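Local structure of aspartate-semialdehyde dehydrogenase 2 (Vibrio cholerae, 2R00) at residues A[94-108]-A[119-131]. The protein catalyses the NADPH-dependent reductive dephosphorylation of L-aspartyl-4-phosphate to L-aspartate semialdehyde, a step toward lysine, methionine and threonine. Sequence-based numbering, arbitrary orientation.
Sequences DNTSHFRYDYDIPLV and EFRNRNIIANPNC
Ala-127 bonds through its backbone N and O to Pro-106 and Val-108: Ala-127 N gives a nearly straight bond to Pro-106 O (2.9 Å, 173° at the hydrogen), and Ala-127 O accepts from Val-108 N. Asp-94 bonds to its neighbours, N to Ile-126 O and O from Asn-128 N. The small methyl suits the site, because it lets the Arg-100 backbone come close (Ala-127 CB to Arg-100 CA 3.8 Å), with Ile-105 CG2 and Leu-107 CD1 also against it. Strand 125-127 runs parallel to strand 91-94 at the end of the Rossmann-type nucleotide-binding sheet, and the chain between them folds back so that 106-108 lines its outer side. Pro-106, with no N-H to satisfy, lays its ring against Glu-119, Pro-106 CD 3.6 Å from Glu-119 O, and its CG reaches Ile-126 CG1.

Just before the strand, where 102-104 turns past, Arg-123 bends at chi2 and chi3 (-103° and -113°), resting its guanidinium face on Ile-105 CD1. Its length lets it reach two acids by salt bridges: Arg-123 NE also hydrogen-bonds Asp-104 OD2 (3.2 Å), from above the carboxylate plane, and Arg-123 NH2 meets Asp-102 OD2. A water donates to Asp-102 OD2 and Asp-104 OD1 and accepts weakly from Arg-123 NH2. The branched Ile-125 can lay its CD1 methyl on the Phe-99 ring face, a CH-pi contact.

Toward the active site, the N-H of Arg-100 NE, a predicted phosphate-binding residue, points to a lone pair of Asn-128 O (2.9 Å). Asn-130 N lies over the Arg-100 guanidinium, just before the helix opened by the acyl-thioester nucleophile Cys-131.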
loop_
_atom_site.group_PDB
_atom_site.type_symbol
_atom_site.label_atom_id
_atom_site.label_comp_id
_atom_site.label_asym_id
_atom_site.label_seq_id
_atom_site.Cartn_x
_atom_site.Cartn_y
_atom_site.Cartn_z
ATOM N N ASP A 94 26.791 5.336 12.217
ATOM C CA ASP A 94 25.761 6.209 12.768
ATOM C C ASP A 94 24.363 5.820 12.341
ATOM O O ASP A 94 24.000 5.967 11.179
ATOM C CB ASP A 94 26.005 7.670 12.383
ATOM C CG ASP A 94 25.154 8.618 13.191
ATOM O OD1 ASP A 94 25.126 8.448 14.430
ATOM O OD2 ASP A 94 24.510 9.517 12.602
ATOM N N ASN A 95 23.573 5.361 13.300
ATOM C CA ASN A 95 22.188 5.010 13.020
ATOM C C ASN A 95 21.246 6.160 13.337
ATOM O O ASN A 95 20.348 6.031 14.177
ATOM C CB ASN A 95 21.784 3.729 13.753
ATOM C CG ASN A 95 20.380 3.276 13.394
ATOM O OD1 ASN A 95 20.069 3.053 12.230
ATOM N ND2 ASN A 95 19.524 3.180 14.389
ATOM N N THR A 96 21.480 7.304 12.681
ATOM C CA THR A 96 20.540 8.428 12.690
ATOM C C THR A 96 20.443 8.995 11.281
ATOM O O THR A 96 21.186 8.583 10.379
ATOM C CB THR A 96 20.953 9.576 13.694
ATOM O OG1 THR A 96 21.971 10.401 13.117
ATOM C CG2 THR A 96 21.473 9.003 15.004
ATOM N N SER A 97 19.543 9.953 11.082
ATOM C CA SER A 97 19.485 10.659 9.795
ATOM C C SER A 97 20.589 11.707 9.650
ATOM O O SER A 97 20.838 12.194 8.543
ATOM C CB SER A 97 18.119 11.332 9.606
ATOM O OG SER A 97 17.900 12.237 10.669
ATOM N N HIS A 98 21.263 12.053 10.747
ATOM C CA HIS A 98 22.126 13.252 10.720
ATOM C C HIS A 98 23.169 13.296 9.599
ATOM O O HIS A 98 23.247 14.305 8.886
ATOM C CB HIS A 98 22.774 13.593 12.078
ATOM C CG HIS A 98 23.535 14.886 12.042
ATOM N ND1 HIS A 98 22.909 16.114 11.990
ATOM C CD2 HIS A 98 24.863 15.139 11.991
ATOM C CE1 HIS A 98 23.820 17.068 11.896
ATOM N NE2 HIS A 98 25.015 16.503 11.902
ATOM N N PHE A 99 23.950 12.227 9.429
ATOM C CA PHE A 99 25.053 12.231 8.434
ATOM C C PHE A 99 24.759 11.536 7.111
ATOM O O PHE A 99 25.643 11.428 6.256
ATOM C CB PHE A 99 26.325 11.616 9.019
ATOM C CG PHE A 99 26.897 12.378 10.162
ATOM C CD1 PHE A 99 27.616 13.542 9.946
ATOM C CD2 PHE A 99 26.739 11.914 11.464
ATOM C CE1 PHE A 99 28.149 14.258 11.020
ATOM C CE2 PHE A 99 27.280 12.611 12.540
ATOM C CZ PHE A 99 27.980 13.787 12.322
ATOM N N ARG A 100 23.526 11.075 6.925
ATOM C CA ARG A 100 23.188 10.276 5.731
ATOM C C ARG A 100 23.365 11.031 4.411
ATOM O O ARG A 100 23.610 10.410 3.391
ATOM C CB ARG A 100 21.753 9.738 5.805
ATOM C CG ARG A 100 21.473 8.783 6.957
ATOM C CD ARG A 100 20.073 8.206 6.869
ATOM N NE ARG A 100 19.812 7.349 8.025
ATOM C CZ ARG A 100 18.642 7.243 8.645
ATOM N NH1 ARG A 100 17.596 7.939 8.224
ATOM N NH2 ARG A 100 18.525 6.441 9.696
ATOM N N TYR A 101 23.222 12.355 4.433
ATOM C CA TYR A 101 23.143 13.164 3.188
ATOM C C TYR A 101 24.424 13.960 2.947
ATOM O O TYR A 101 24.541 14.664 1.946
ATOM C CB TYR A 101 21.865 14.060 3.188
ATOM C CG TYR A 101 20.684 13.264 3.694
ATOM C CD1 TYR A 101 20.286 13.344 5.031
ATOM C CD2 TYR A 101 20.024 12.356 2.859
ATOM C CE1 TYR A 101 19.241 12.560 5.514
ATOM C CE2 TYR A 101 18.978 11.566 3.340
ATOM C CZ TYR A 101 18.602 11.669 4.666
ATOM O OH TYR A 101 17.577 10.887 5.142
ATOM N N ASP A 102 25.385 13.826 3.863
ATOM C CA ASP A 102 26.689 14.473 3.729
ATOM C C ASP A 102 27.459 13.882 2.551
ATOM O O ASP A 102 27.686 12.674 2.490
ATOM C CB ASP A 102 27.507 14.366 5.026
ATOM C CG ASP A 102 26.963 15.260 6.136
ATOM O OD1 ASP A 102 25.949 14.878 6.739
ATOM O OD2 ASP A 102 27.535 16.347 6.393
ATOM N N TYR A 103 27.847 14.754 1.623
ATOM C CA TYR A 103 28.507 14.357 0.384
ATOM C C TYR A 103 29.719 13.455 0.616
ATOM O O TYR A 103 29.934 12.493 -0.119
ATOM C CB TYR A 103 28.929 15.606 -0.390
ATOM C CG TYR A 103 29.662 15.341 -1.692
ATOM C CD1 TYR A 103 29.000 14.808 -2.785
ATOM C CD2 TYR A 103 31.019 15.654 -1.822
ATOM C CE1 TYR A 103 29.664 14.577 -3.983
ATOM C CE2 TYR A 103 31.695 15.428 -3.019
ATOM C CZ TYR A 103 31.004 14.889 -4.091
ATOM O OH TYR A 103 31.659 14.660 -5.282
ATOM N N ASP A 104 30.484 13.775 1.651
ATOM C CA ASP A 104 31.738 13.105 1.960
ATOM C C ASP A 104 31.617 11.854 2.845
ATOM O O ASP A 104 32.626 11.214 3.163
ATOM C CB ASP A 104 32.705 14.111 2.592
ATOM C CG ASP A 104 32.069 14.945 3.747
ATOM O OD1 ASP A 104 30.821 15.121 3.825
ATOM O OD2 ASP A 104 32.862 15.462 4.560
ATOM N N ILE A 105 30.394 11.502 3.230
ATOM C CA ILE A 105 30.174 10.392 4.166
ATOM C C ILE A 105 29.411 9.279 3.457
ATOM O O ILE A 105 28.341 9.534 2.899
ATOM C CB ILE A 105 29.442 10.869 5.456
ATOM C CG1 ILE A 105 30.351 11.842 6.235
ATOM C CG2 ILE A 105 28.984 9.655 6.323
ATOM C CD1 ILE A 105 29.740 12.484 7.494
ATOM N N PRO A 106 29.972 8.046 3.452
ATOM C CA PRO A 106 29.296 6.929 2.802
ATOM C C PRO A 106 28.016 6.512 3.530
ATOM O O PRO A 106 27.969 6.520 4.762
ATOM C CB PRO A 106 30.330 5.794 2.889
ATOM C CG PRO A 106 31.146 6.125 4.101
ATOM C CD PRO A 106 31.254 7.629 4.058
ATOM N N LEU A 107 26.996 6.145 2.756
ATOM C CA LEU A 107 25.730 5.630 3.287
ATOM C C LEU A 107 25.580 4.188 2.817
ATOM O O LEU A 107 25.393 3.949 1.629
ATOM C CB LEU A 107 24.562 6.468 2.758
ATOM C CG LEU A 107 23.120 6.040 3.077
ATOM C CD1 LEU A 107 22.869 6.195 4.589
ATOM C CD2 LEU A 107 22.107 6.871 2.267
ATOM N N VAL A 108 25.641 3.233 3.742
ATOM C CA VAL A 108 25.970 1.858 3.354
ATOM C C VAL A 108 24.916 0.798 3.681
ATOM O O VAL A 108 24.463 0.696 4.809
ATOM C CB VAL A 108 27.359 1.432 3.926
ATOM C CG1 VAL A 108 27.661 -0.015 3.598
ATOM C CG2 VAL A 108 28.467 2.367 3.392
ATOM N N GLU A 119 35.285 4.880 2.005
ATOM C CA GLU A 119 35.176 6.319 2.244
ATOM C C GLU A 119 35.033 6.690 3.725
ATOM O O GLU A 119 34.859 7.865 4.044
ATOM C CB GLU A 119 34.019 6.922 1.437
ATOM C CG GLU A 119 34.105 6.711 -0.066
ATOM C CD GLU A 119 35.081 7.650 -0.775
ATOM O OE1 GLU A 119 35.662 8.552 -0.135
ATOM O OE2 GLU A 119 35.255 7.494 -2.007
ATOM N N PHE A 120 35.122 5.703 4.624
ATOM C CA PHE A 120 35.073 5.972 6.066
ATOM C C PHE A 120 36.202 6.910 6.465
ATOM O O PHE A 120 36.093 7.644 7.442
ATOM C CB PHE A 120 35.143 4.679 6.895
ATOM C CG PHE A 120 36.550 4.140 7.087
ATOM C CD1 PHE A 120 37.322 4.533 8.184
ATOM C CD2 PHE A 120 37.098 3.247 6.172
ATOM C CE1 PHE A 120 38.620 4.043 8.366
ATOM C CE2 PHE A 120 38.396 2.747 6.344
ATOM C CZ PHE A 120 39.154 3.146 7.448
ATOM N N ARG A 121 37.289 6.895 5.701
ATOM C CA ARG A 121 38.463 7.683 6.081
ATOM C C ARG A 121 38.333 9.196 5.822
ATOM O O ARG A 121 39.140 9.982 6.316
ATOM C CB ARG A 121 39.755 7.098 5.492
ATOM C CG ARG A 121 39.878 7.104 3.975
ATOM C CD ARG A 121 41.335 6.778 3.603
ATOM N NE ARG A 121 41.544 6.423 2.191
ATOM C CZ ARG A 121 42.741 6.404 1.599
ATOM N NH1 ARG A 121 42.852 6.060 0.317
ATOM N NH2 ARG A 121 43.835 6.734 2.288
ATOM N N ASN A 122 37.311 9.587 5.066
ATOM C CA ASN A 122 37.000 11.004 4.857
ATOM C C ASN A 122 36.748 11.753 6.165
ATOM O O ASN A 122 37.286 12.847 6.365
ATOM C CB ASN A 122 35.790 11.158 3.925
ATOM C CG ASN A 122 36.085 10.729 2.494
ATOM O OD1 ASN A 122 37.245 10.506 2.116
ATOM N ND2 ASN A 122 35.029 10.609 1.686
ATOM N N ARG A 123 35.950 11.149 7.052
ATOM C CA ARG A 123 35.458 11.797 8.272
ATOM C C ARG A 123 35.444 10.860 9.485
ATOM O O ARG A 123 35.048 11.269 10.586
ATOM C CB ARG A 123 34.026 12.321 8.040
ATOM C CG ARG A 123 33.945 13.580 7.165
ATOM C CD ARG A 123 33.691 14.851 8.013
ATOM N NE ARG A 123 32.354 15.443 7.762
ATOM C CZ ARG A 123 31.501 15.845 8.706
ATOM N NH1 ARG A 123 31.812 15.722 9.981
ATOM N NH2 ARG A 123 30.320 16.385 8.376
ATOM N N ASN A 124 35.848 9.604 9.286
ATOM C CA ASN A 124 35.731 8.560 10.316
ATOM C C ASN A 124 34.274 8.317 10.706
ATOM O O ASN A 124 33.962 7.979 11.854
ATOM C CB ASN A 124 36.599 8.860 11.549
ATOM C CG ASN A 124 38.086 8.572 11.312
ATOM O OD1 ASN A 124 38.476 7.987 10.290
ATOM N ND2 ASN A 124 38.921 8.998 12.255
ATOM N N ILE A 125 33.383 8.488 9.729
ATOM C CA ILE A 125 31.967 8.210 9.925
ATOM C C ILE A 125 31.416 7.475 8.708
ATOM O O ILE A 125 31.756 7.813 7.562
ATOM C CB ILE A 125 31.136 9.508 10.175
ATOM C CG1 ILE A 125 31.698 10.325 11.344
ATOM C CG2 ILE A 125 29.671 9.159 10.479
ATOM C CD1 ILE A 125 31.232 11.773 11.340
ATOM N N ILE A 126 30.594 6.458 8.983
ATOM C CA ILE A 126 29.777 5.769 7.982
ATOM C C ILE A 126 28.321 5.882 8.464
ATOM O O ILE A 126 28.046 5.672 9.631
ATOM C CB ILE A 126 30.136 4.250 7.881
ATOM C CG1 ILE A 126 31.636 4.050 7.612
ATOM C CG2 ILE A 126 29.304 3.571 6.799
ATOM C CD1 ILE A 126 32.153 2.635 7.937
ATOM N N ALA A 127 27.403 6.214 7.566
ATOM C CA ALA A 127 25.995 6.420 7.936
ATOM C C ALA A 127 25.193 5.155 7.665
ATOM O O ALA A 127 25.354 4.538 6.609
ATOM C CB ALA A 127 25.425 7.588 7.154
ATOM N N ASN A 128 24.352 4.772 8.629
ATOM C CA ASN A 128 23.437 3.635 8.513
ATOM C C ASN A 128 22.150 4.200 7.929
ATOM O O ASN A 128 21.653 5.197 8.449
ATOM C CB ASN A 128 23.163 3.049 9.915
ATOM C CG ASN A 128 22.689 1.583 9.898
ATOM O OD1 ASN A 128 21.702 1.221 10.564
ATOM N ND2 ASN A 128 23.414 0.736 9.191
ATOM N N PRO A 129 21.626 3.608 6.832
ATOM C CA PRO A 129 20.397 4.156 6.261
ATOM C C PRO A 129 19.132 3.839 7.064
ATOM O O PRO A 129 19.164 3.065 8.026
ATOM C CB PRO A 129 20.315 3.505 4.859
ATOM C CG PRO A 129 21.634 2.836 4.633
ATOM C CD PRO A 129 22.119 2.475 6.034
ATOM N N ASN A 130 18.036 4.459 6.641
ATOM C CA ASN A 130 16.717 4.201 7.173
ATOM C C ASN A 130 16.333 2.748 6.889
ATOM O O ASN A 130 16.614 2.247 5.797
ATOM C CB ASN A 130 15.744 5.167 6.488
ATOM C CG ASN A 130 14.433 5.290 7.218
ATOM O OD1 ASN A 130 13.640 4.358 7.241
ATOM N ND2 ASN A 130 14.196 6.451 7.823
ATOM N N CYS A 131 15.701 2.070 7.852
ATOM C CA CYS A 131 15.284 0.659 7.657
ATOM C C CYS A 131 14.413 0.478 6.414
ATOM O O CYS A 131 14.550 -0.519 5.715
ATOM C CB CYS A 131 14.596 0.058 8.896
ATOM S SG CYS A 131 14.443 -1.807 8.889
HETATM O O HOH W 1 29.799 17.152 5.170
#